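Local atomic coordinates of 2-dehydro-3-deoxy-D-arabinonate dehydratase (Sulfolobus solfataricus, PDB entry 2Q1D), a protein that catalyses the metal-dependent dehydration of 2-dehydro-3-deoxy-D-arabinonate to 2,5-dioxopentanoate and water, a step in the oxidation of D-arabinonate to 2-oxoglutarate. Residues W77-S82 against P113-K118; S137-P142 against S166-E171; E143-V148 against I251-T256. All coordinates share one frame; numbering follows the deposited sequence.

Interaction 1: W77-S82 against P113-K118; sequences WGSGIS and PEIFFK. With DO4 (2,5-dioxopentanoic acid), chain C.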
loop_
_atom_site.group_PDB
_atom_site.type_symbol
_atom_site.label_atom_id
_atom_site.label_comp_id
_atom_site.label_asym_id
_atom_site.label_seq_id
_atom_site.Cartn_x
_atom_site.Cartn_y
_atom_site.Cartn_z
ATOM N N TRP A 77 12.672 -18.352 -17.476
ATOM C CA TRP A 77 12.808 -19.770 -17.813
ATOM C C TRP A 77 13.657 -19.888 -19.067
ATOM O O TRP A 77 13.582 -19.030 -19.969
ATOM C CB TRP A 77 11.438 -20.412 -18.104
ATOM C CG TRP A 77 10.583 -20.619 -16.889
ATOM C CD1 TRP A 77 9.822 -19.681 -16.252
ATOM C CD2 TRP A 77 10.398 -21.840 -16.169
ATOM N NE1 TRP A 77 9.181 -20.241 -15.175
ATOM C CE2 TRP A 77 9.518 -21.567 -15.102
ATOM C CE3 TRP A 77 10.895 -23.137 -16.318
ATOM C CZ2 TRP A 77 9.131 -22.538 -14.191
ATOM C CZ3 TRP A 77 10.504 -24.100 -15.416
ATOM C CH2 TRP A 77 9.633 -23.795 -14.365
ATOM N N GLY A 78 14.415 -20.980 -19.145
ATOM C CA GLY A 78 15.250 -21.246 -20.304
ATOM C C GLY A 78 14.907 -22.493 -21.091
ATOM O O GLY A 78 14.415 -23.487 -20.543
ATOM N N SER A 79 15.188 -22.428 -22.387
ATOM C CA SER A 79 15.120 -23.580 -23.272
ATOM C C SER A 79 16.534 -24.055 -23.637
ATOM O O SER A 79 17.474 -23.248 -23.745
ATOM C CB SER A 79 14.362 -23.212 -24.543
ATOM O OG SER A 79 13.418 -24.211 -24.878
ATOM N N GLY A 80 16.674 -25.366 -23.832
ATOM C CA GLY A 80 17.960 -25.977 -24.175
ATOM C C GLY A 80 17.979 -26.749 -25.485
ATOM O O GLY A 80 17.005 -27.431 -25.835
ATOM N N ILE A 81 19.101 -26.634 -26.196
ATOM C CA ILE A 81 19.397 -27.390 -27.431
ATOM C C ILE A 81 18.308 -27.242 -28.500
ATOM O O ILE A 81 17.644 -28.197 -28.905
ATOM C CB ILE A 81 19.766 -28.868 -27.149
ATOM C CG1 ILE A 81 20.876 -28.951 -26.102
ATOM C CG2 ILE A 81 20.323 -29.516 -28.386
ATOM C CD1 ILE A 81 20.400 -28.912 -24.664
ATOM N N SER A 82 18.139 -26.013 -28.950
ATOM C CA SER A 82 17.118 -25.704 -29.916
ATOM C C SER A 82 17.728 -25.465 -31.303
ATOM O O SER A 82 17.018 -25.088 -32.247
ATOM C CB SER A 82 16.322 -24.498 -29.424
ATOM O OG SER A 82 17.146 -23.651 -28.642
ATOM N N PRO A 113 11.030 -31.018 -25.573
ATOM C CA PRO A 113 12.198 -30.125 -25.489
ATOM C C PRO A 113 12.682 -29.960 -24.053
ATOM O O PRO A 113 11.933 -30.264 -23.120
ATOM C CB PRO A 113 11.657 -28.793 -26.002
ATOM C CG PRO A 113 10.212 -28.826 -25.656
ATOM C CD PRO A 113 9.788 -30.264 -25.828
ATOM N N GLU A 114 13.924 -29.507 -23.879
ATOM C CA GLU A 114 14.422 -29.138 -22.555
ATOM C C GLU A 114 13.872 -27.774 -22.142
ATOM O O GLU A 114 13.840 -26.824 -22.949
ATOM C CB GLU A 114 15.951 -29.106 -22.515
ATOM C CG GLU A 114 16.525 -28.851 -21.103
ATOM C CD GLU A 114 18.033 -28.602 -21.079
ATOM O OE1 GLU A 114 18.666 -28.575 -22.160
ATOM O OE2 GLU A 114 18.586 -28.435 -19.962
ATOM N N ILE A 115 13.431 -27.699 -20.885
ATOM C CA ILE A 115 12.967 -26.464 -20.275
ATOM C C ILE A 115 13.527 -26.428 -18.857
ATOM O O ILE A 115 13.419 -27.420 -18.116
ATOM C CB ILE A 115 11.421 -26.400 -20.232
ATOM C CG1 ILE A 115 10.824 -26.358 -21.641
ATOM C CG2 ILE A 115 10.939 -25.196 -19.426
ATOM C CD1 ILE A 115 10.819 -24.997 -22.285
ATOM N N PHE A 116 14.145 -25.305 -18.478
ATOM C CA PHE A 116 14.673 -25.165 -17.118
ATOM C C PHE A 116 14.324 -23.815 -16.513
ATOM O O PHE A 116 14.100 -22.831 -17.231
ATOM C CB PHE A 116 16.200 -25.405 -17.070
ATOM C CG PHE A 116 17.000 -24.409 -17.882
ATOM C CD1 PHE A 116 17.485 -23.249 -17.296
ATOM C CD2 PHE A 116 17.242 -24.628 -19.246
ATOM C CE1 PHE A 116 18.207 -22.329 -18.061
ATOM C CE2 PHE A 116 17.954 -23.720 -20.015
ATOM C CZ PHE A 116 18.441 -22.569 -19.428
ATOM N N PHE A 117 14.282 -23.770 -15.187
ATOM C CA PHE A 117 14.118 -22.509 -14.491
ATOM C C PHE A 117 15.451 -21.750 -14.537
ATOM O O PHE A 117 16.493 -22.299 -14.136
ATOM C CB PHE A 117 13.682 -22.742 -13.048
ATOM C CG PHE A 117 13.269 -21.498 -12.337
ATOM C CD1 PHE A 117 14.103 -20.916 -11.377
ATOM C CD2 PHE A 117 12.062 -20.891 -12.623
ATOM C CE1 PHE A 117 13.731 -19.737 -10.693
ATOM C CE2 PHE A 117 11.678 -19.723 -11.957
ATOM C CZ PHE A 117 12.521 -19.144 -10.984
ATOM N N LYS A 118 15.411 -20.501 -15.016
ATOM C CA LYS A 118 16.614 -19.666 -15.126
ATOM C C LYS A 118 16.853 -18.693 -13.962
ATOM O O LYS A 118 17.914 -18.758 -13.324
ATOM C CB LYS A 118 16.664 -18.919 -16.470
ATOM C CG LYS A 118 17.914 -18.037 -16.661
ATOM C CD LYS A 118 19.240 -18.767 -16.375
ATOM C CE LYS A 118 20.416 -17.802 -16.449
ATOM N NZ LYS A 118 21.725 -18.381 -15.995
HETATM O O3 DO4 C . 22.649 -27.575 -20.694
HETATM C C5 DO4 C . 21.503 -27.278 -20.983
HETATM C C4 DO4 C . 21.169 -25.839 -21.292
HETATM C C3 DO4 C . 21.222 -25.616 -22.799
HETATM C C2 DO4 C . 21.079 -24.139 -23.067
HETATM O O5 DO4 C . 20.979 -23.352 -22.135
HETATM C C1 DO4 C . 21.056 -23.616 -24.430
HETATM O O1 DO4 C . 21.144 -24.401 -25.405
HETATM O O2 DO4 C . 20.940 -22.373 -24.571
#
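An antiparallel beta ladder beside the active site of this FAH-family enzyme pairs Trp77, Gly78 and Ser79 with Phe117, Phe116 and Ile115. Gly78 and Phe116 form the hydrogen-bonded pair: Gly78 N reaches Phe116 O at 2.7 Å, and Phe116 N returns to Gly78 O at 2.8 Å. A chi1 of 62° sets Phe116 CG between its own N and carbonyl carbon, and the ring folds back across the ladder. Its face lies on Gly78 CA, 3.7 Å from the ring centroid, an approach that suits a residue without a side chain. On the other face of the ladder the edge of Phe117 meets the face of Trp77 in a T-shaped stack, planes at 87°, and Ile115 CG2 fills in beside Trp77 CE3 at 3.7 Å. Just beyond strand 76-80, Ile81 N donates to O1 of the bound 2,5-dioxopentanoic acid at 3.1 Å; from strand 114-119 the extended chain of Glu114 brings OE2 to 3.3 Å from the ligand's C5. Strand 76-80 runs between strand 114-119 and the parallel strand 250-253; helix 233-241 packs against Trp77 through Leu240, helix 178-182 brings Lys182 to Phe116, and Phe117 stacks on Phe117 of a second subunit.

Interaction 2: S137-P142 against S166-E171; sequences SEWTLP and SARDLE. With DO4 (2,5-dioxopentanoic acid), chain C.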
loop_
_atom_site.group_PDB
_atom_site.type_symbol
_atom_site.label_atom_id
_atom_site.label_comp_id
_atom_site.label_asym_id
_atom_site.label_seq_id
_atom_site.Cartn_x
_atom_site.Cartn_y
_atom_site.Cartn_z
ATOM N N SER A 137 33.449 -21.387 -10.186
ATOM C CA SER A 137 33.358 -21.829 -11.574
ATOM C C SER A 137 34.662 -21.539 -12.258
ATOM O O SER A 137 35.212 -20.445 -12.118
ATOM C CB SER A 137 32.230 -21.130 -12.338
ATOM O OG SER A 137 32.365 -21.317 -13.742
ATOM N N GLU A 138 35.139 -22.514 -13.022
ATOM C CA GLU A 138 36.422 -22.399 -13.698
ATOM C C GLU A 138 36.269 -22.060 -15.190
ATOM O O GLU A 138 37.239 -21.698 -15.862
ATOM C CB GLU A 138 37.233 -23.687 -13.473
ATOM C CG GLU A 138 38.720 -23.445 -13.226
ATOM C CD GLU A 138 38.994 -22.167 -12.404
ATOM O OE1 GLU A 138 38.330 -21.972 -11.354
ATOM O OE2 GLU A 138 39.871 -21.361 -12.807
ATOM N N TRP A 139 35.038 -22.160 -15.689
ATOM C CA TRP A 139 34.738 -22.001 -17.109
ATOM C C TRP A 139 33.260 -21.606 -17.253
ATOM O O TRP A 139 32.378 -22.465 -17.394
ATOM C CB TRP A 139 35.078 -23.301 -17.878
ATOM C CG TRP A 139 34.722 -23.309 -19.339
ATOM C CD1 TRP A 139 34.950 -22.314 -20.253
ATOM C CD2 TRP A 139 34.084 -24.378 -20.067
ATOM N NE1 TRP A 139 34.483 -22.687 -21.497
ATOM C CE2 TRP A 139 33.947 -23.947 -21.413
ATOM C CE3 TRP A 139 33.609 -25.654 -19.712
ATOM C CZ2 TRP A 139 33.353 -24.751 -22.408
ATOM C CZ3 TRP A 139 33.018 -26.458 -20.707
ATOM C CH2 TRP A 139 32.893 -25.996 -22.037
ATOM N N THR A 140 33.000 -20.302 -17.176
ATOM C CA THR A 140 31.658 -19.747 -17.318
ATOM C C THR A 140 31.556 -19.059 -18.680
ATOM O O THR A 140 32.394 -18.243 -19.025
ATOM C CB THR A 140 31.345 -18.772 -16.154
ATOM O OG1 THR A 140 31.362 -19.500 -14.925
ATOM C CG2 THR A 140 29.994 -18.123 -16.306
ATOM N N LEU A 141 30.544 -19.414 -19.462
ATOM C CA LEU A 141 30.361 -18.820 -20.774
ATOM C C LEU A 141 29.073 -18.030 -20.815
ATOM O O LEU A 141 28.094 -18.422 -20.192
ATOM C CB LEU A 141 30.335 -19.886 -21.874
ATOM C CG LEU A 141 31.609 -20.665 -22.232
ATOM C CD1 LEU A 141 31.387 -21.508 -23.503
ATOM C CD2 LEU A 141 32.819 -19.748 -22.397
ATOM N N PRO A 142 29.073 -16.896 -21.528
ATOM C CA PRO A 142 27.812 -16.244 -21.793
ATOM C C PRO A 142 27.099 -16.992 -22.905
ATOM O O PRO A 142 27.764 -17.518 -23.800
ATOM C CB PRO A 142 28.237 -14.857 -22.273
ATOM C CG PRO A 142 29.579 -15.052 -22.863
ATOM C CD PRO A 142 30.217 -16.153 -22.094
ATOM N N SER A 166 26.128 -19.096 -18.034
ATOM C CA SER A 166 26.156 -20.486 -17.533
ATOM C C SER A 166 27.555 -20.982 -17.157
ATOM O O SER A 166 28.502 -20.849 -17.934
ATOM C CB SER A 166 25.542 -21.445 -18.561
ATOM O OG SER A 166 24.595 -20.789 -19.395
ATOM N N ALA A 167 27.663 -21.569 -15.967
ATOM C CA ALA A 167 28.898 -22.177 -15.490
ATOM C C ALA A 167 29.037 -23.559 -16.118
ATOM O O ALA A 167 28.829 -24.591 -15.463
ATOM C CB ALA A 167 28.895 -22.274 -13.988
ATOM N N ARG A 168 29.400 -23.559 -17.398
ATOM C CA ARG A 168 29.551 -24.757 -18.204
ATOM C C ARG A 168 30.402 -25.877 -17.605
ATOM O O ARG A 168 30.185 -27.051 -17.911
ATOM C CB ARG A 168 30.113 -24.355 -19.556
ATOM C CG ARG A 168 29.169 -23.487 -20.356
ATOM C CD ARG A 168 27.896 -24.261 -20.740
ATOM N NE ARG A 168 28.223 -25.580 -21.276
ATOM C CZ ARG A 168 28.626 -25.806 -22.522
ATOM N NH1 ARG A 168 28.747 -24.805 -23.392
ATOM N NH2 ARG A 168 28.910 -27.043 -22.897
ATOM N N ASP A 169 31.372 -25.525 -16.768
ATOM C CA ASP A 169 32.249 -26.539 -16.181
ATOM C C ASP A 169 31.543 -27.363 -15.121
ATOM O O ASP A 169 31.718 -28.580 -15.056
ATOM C CB ASP A 169 33.560 -25.932 -15.646
ATOM C CG ASP A 169 33.344 -24.850 -14.592
ATOM O OD1 ASP A 169 32.493 -23.934 -14.799
ATOM O OD2 ASP A 169 34.062 -24.917 -13.563
ATOM N N LEU A 170 30.724 -26.699 -14.312
ATOM C CA LEU A 170 29.935 -27.376 -13.292
ATOM C C LEU A 170 28.880 -28.300 -13.917
ATOM O O LEU A 170 28.539 -29.350 -13.351
ATOM C CB LEU A 170 29.289 -26.359 -12.356
ATOM C CG LEU A 170 30.222 -25.500 -11.495
ATOM C CD1 LEU A 170 29.423 -24.827 -10.388
ATOM C CD2 LEU A 170 31.365 -26.305 -10.888
ATOM N N GLU A 171 28.387 -27.912 -15.090
ATOM C CA GLU A 171 27.405 -28.703 -15.810
ATOM C C GLU A 171 28.015 -29.953 -16.442
ATOM O O GLU A 171 27.459 -31.045 -16.329
ATOM C CB GLU A 171 26.732 -27.846 -16.881
ATOM C CG GLU A 171 25.930 -28.618 -17.905
ATOM C CD GLU A 171 25.485 -27.745 -19.060
ATOM O OE1 GLU A 171 25.681 -26.510 -18.997
ATOM O OE2 GLU A 171 24.931 -28.290 -20.036
HETATM O O3 DO4 C . 22.649 -27.575 -20.694
HETATM C C5 DO4 C . 21.503 -27.278 -20.983
HETATM C C4 DO4 C . 21.169 -25.839 -21.292
HETATM C C3 DO4 C . 21.222 -25.616 -22.799
HETATM C C2 DO4 C . 21.079 -24.139 -23.067
HETATM O O5 DO4 C . 20.979 -23.352 -22.135
HETATM C C1 DO4 C . 21.056 -23.616 -24.430
HETATM O O1 DO4 C . 21.144 -24.401 -25.405
HETATM O O2 DO4 C . 20.940 -22.373 -24.571
#
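Trp139, Asp169 and Arg168 carry this contact, in which a loop lies along the first turn of a helix. The indole of Trp139 spreads over the start of Arg168: Arg168 CB stands 3.8 Å from the centroid of the six-membered ring of Trp139, 14° off its normal, a CH-pi contact. The bent arginine chain turns NE to a salt bridge with Glu171 OE1 (3.5 Å), and Trp139 NE1 bonds to Gly261 O. Asp169 turns back onto the loop because its chi1 of 58° sets CG between its own N and carbonyl carbon. Its OD2 accepts Glu138 N at 2.7 Å from above the carboxylate plane, and OD1 lies 2.8 Å from Ser137 OG. In exchange, Asp169 N donates to Trp139 O at 3.3 Å, so a short acid joins loop and helix twice. An isolated antiparallel bridge, Leu141 with Ser166, joins the loop to the residues before the helix. The helix start borders the active site: Glu171 OE2 lies 2.5 Å from O3 of the bound 2,5-dioxopentanoic acid, and Ser166 OG bonds to Asp164 O and Lys182 NZ. The loop leads from strand 131-133 into strand 144-150; helix 168-173 packs by Glu171 against helix 178-182.

Interaction 3: E143-V148 against I251-T256; sequences EPELAV and ILTTGT. With MG (magnesium ion), chain B; DO4 (2,5-dioxopentanoic acid), chain C.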
loop_
_atom_site.group_PDB
_atom_site.type_symbol
_atom_site.label_atom_id
_atom_site.label_comp_id
_atom_site.label_asym_id
_atom_site.label_seq_id
_atom_site.Cartn_x
_atom_site.Cartn_y
_atom_site.Cartn_z
ATOM N N GLU A 143 25.767 -17.053 -22.834
ATOM C CA GLU A 143 24.951 -17.687 -23.869
ATOM C C GLU A 143 23.959 -16.673 -24.466
ATOM O O GLU A 143 22.917 -16.385 -23.874
ATOM C CB GLU A 143 24.226 -18.926 -23.327
ATOM C CG GLU A 143 25.105 -19.983 -22.619
ATOM C CD GLU A 143 24.416 -21.359 -22.476
ATOM O OE1 GLU A 143 25.088 -22.337 -22.093
ATOM O OE2 GLU A 143 23.203 -21.482 -22.754
ATOM N N PRO A 144 24.294 -16.110 -25.639
ATOM C CA PRO A 144 23.474 -15.110 -26.335
ATOM C C PRO A 144 22.228 -15.736 -26.934
ATOM O O PRO A 144 22.335 -16.667 -27.744
ATOM C CB PRO A 144 24.386 -14.645 -27.465
ATOM C CG PRO A 144 25.269 -15.833 -27.735
ATOM C CD PRO A 144 25.528 -16.423 -26.381
ATOM N N GLU A 145 21.053 -15.237 -26.558
ATOM C CA GLU A 145 19.807 -15.882 -26.960
ATOM C C GLU A 145 18.716 -14.885 -27.233
ATOM O O GLU A 145 18.678 -13.829 -26.614
ATOM C CB GLU A 145 19.350 -16.824 -25.853
ATOM C CG GLU A 145 20.449 -17.741 -25.353
ATOM C CD GLU A 145 19.960 -18.805 -24.400
ATOM O OE1 GLU A 145 20.823 -19.541 -23.855
ATOM O OE2 GLU A 145 18.723 -18.916 -24.201
ATOM N N LEU A 146 17.829 -15.223 -28.166
ATOM C CA LEU A 146 16.559 -14.506 -28.338
ATOM C C LEU A 146 15.631 -14.876 -27.186
ATOM O O LEU A 146 15.487 -16.060 -26.838
ATOM C CB LEU A 146 15.887 -14.881 -29.662
ATOM C CG LEU A 146 14.568 -14.182 -30.000
ATOM C CD1 LEU A 146 14.777 -12.694 -30.194
ATOM C CD2 LEU A 146 13.927 -14.779 -31.235
ATOM N N ALA A 147 15.006 -13.874 -26.586
ATOM C CA ALA A 147 14.101 -14.124 -25.477
ATOM C C ALA A 147 12.727 -13.524 -25.754
ATOM O O ALA A 147 12.606 -12.496 -26.439
ATOM C CB ALA A 147 14.681 -13.568 -24.210
ATOM N N VAL A 148 11.687 -14.168 -25.229
ATOM C CA VAL A 148 10.322 -13.653 -25.409
ATOM C C VAL A 148 9.665 -13.307 -24.073
ATOM O O VAL A 148 9.830 -14.029 -23.066
ATOM C CB VAL A 148 9.415 -14.627 -26.216
ATOM C CG1 VAL A 148 9.861 -14.697 -27.680
ATOM C CG2 VAL A 148 9.375 -16.019 -25.556
ATOM N N ILE A 251 9.784 -14.142 -18.736
ATOM C CA ILE A 251 10.688 -14.265 -19.862
ATOM C C ILE A 251 11.078 -15.726 -20.116
ATOM O O ILE A 251 11.524 -16.441 -19.204
ATOM C CB ILE A 251 11.934 -13.346 -19.727
ATOM C CG1 ILE A 251 11.501 -11.874 -19.721
ATOM C CG2 ILE A 251 12.921 -13.588 -20.889
ATOM C CD1 ILE A 251 12.588 -10.873 -19.316
ATOM N N LEU A 252 10.864 -16.158 -21.359
ATOM C CA LEU A 252 11.413 -17.413 -21.863
ATOM C C LEU A 252 12.588 -17.143 -22.787
ATOM O O LEU A 252 12.441 -16.461 -23.811
ATOM C CB LEU A 252 10.361 -18.212 -22.636
ATOM C CG LEU A 252 10.878 -19.532 -23.222
ATOM C CD1 LEU A 252 11.257 -20.504 -22.115
ATOM C CD2 LEU A 252 9.867 -20.172 -24.142
ATOM N N THR A 253 13.747 -17.686 -22.434
ATOM C CA THR A 253 14.924 -17.538 -23.283
ATOM C C THR A 253 15.109 -18.800 -24.129
ATOM O O THR A 253 15.231 -19.918 -23.607
ATOM C CB THR A 253 16.211 -17.104 -22.492
ATOM O OG1 THR A 253 17.320 -17.002 -23.392
ATOM C CG2 THR A 253 16.567 -18.072 -21.400
ATOM N N THR A 254 15.123 -18.610 -25.442
ATOM C CA THR A 254 14.933 -19.715 -26.376
ATOM C C THR A 254 16.148 -20.601 -26.708
ATOM O O THR A 254 16.077 -21.379 -27.659
ATOM C CB THR A 254 14.314 -19.211 -27.689
ATOM O OG1 THR A 254 15.217 -18.292 -28.312
ATOM C CG2 THR A 254 12.989 -18.515 -27.417
ATOM N N GLY A 255 17.238 -20.511 -25.938
ATOM C CA GLY A 255 18.441 -21.321 -26.204
ATOM C C GLY A 255 19.467 -20.661 -27.137
ATOM O O GLY A 255 19.106 -19.859 -28.008
ATOM N N THR A 256 20.747 -21.003 -26.959
ATOM C CA THR A 256 21.835 -20.364 -27.704
ATOM C C THR A 256 22.407 -21.245 -28.800
ATOM O O THR A 256 22.361 -22.473 -28.699
ATOM C CB THR A 256 23.005 -19.958 -26.782
ATOM O OG1 THR A 256 23.857 -19.049 -27.477
ATOM C CG2 THR A 256 23.829 -21.165 -26.373
HETATM MG MG MG B . 20.898 -21.302 -22.619
HETATM O O3 DO4 C . 22.649 -27.575 -20.694
HETATM C C5 DO4 C . 21.503 -27.278 -20.983
HETATM C C4 DO4 C . 21.169 -25.839 -21.292
HETATM C C3 DO4 C . 21.222 -25.616 -22.799
HETATM C C2 DO4 C . 21.079 -24.139 -23.067
HETATM O O5 DO4 C . 20.979 -23.352 -22.135
HETATM C C1 DO4 C . 21.056 -23.616 -24.430
HETATM O O1 DO4 C . 21.144 -24.401 -25.405
HETATM O O2 DO4 C . 20.940 -22.373 -24.571
HETATM O O HOH W 1 17.859 -17.945 -29.023
HETATM O O HOH W 2 18.882 -20.960 -22.634
#
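Strands 144-148 and 251-253 run antiparallel, 154° between their directions, with Val148 and Leu252 as a hydrogen-bonded pair and Ala147 and Thr253 as the adjoining non-hydrogen-bonded one. Val148 CG2 packs on Leu252 CB at 3.8 Å, and the small Ala147 lies against Ile251 CG2. Where regular pairing gives out, threonines take over. Leu146 O accepts both the backbone N and the hydroxyl of Thr254 (Thr254 OG1 to Leu146 O, 2.7 Å), and a water accepts from Leu146 N and donates to Thr254 OG1 and Gly255 O. Thr256 OG1, anti to its own N at chi1 -165°, donates to Pro144 O at 2.8 Å, coming from above the carbonyl plane. Glu145 extends between the segments: its OE2 receives Thr253 OG1 and Gly255 N (2.8 Å) from opposite faces of the carboxylate, which should fix its rotation, while OE1 binds magnesium. At the backbone angles of Gly255 a CB would collide with the preceding carbonyl oxygen, which explains the glycine. Glu143 OE2 reaches the same metal at 2.3 Å, with Glu143 CB resting on the methyl of Thr256. Asp164, a water and two ligand oxygens, O5 and O2, complete six coordination, and Thr256 N donates to O2 at 2.8 Å. Second-shell Thr253 and Gly255 thus probably position first-shell Glu145, and the 2-oxo carboxylate end of the 2,5-dioxopentanoic acid chelates the metal, which probably polarises the keto group.

In the fold
Interactions 1 and 3 are buried and lie on neighbouring strands: their centres are about 9 Å apart, and strand 76-80 runs parallel beside strand 250-253, probably joined by a hydrogen bond from Ser79 N to Thr253 O. Interaction 2, only partly buried, lies farther out, about 17 Å from interaction 3 between centres, yet Ser166 OG probably bonds to Glu143 OE1. All three border the bound 2,5-dioxopentanoic acid. Their chemistry follows their place: interaction 1 combines ladder bonds with aromatic packing that continues into the subunit interface, interaction 2 relies on a carboxylate and a tryptophan at a helix start, and interaction 3 directs its acids to the metal.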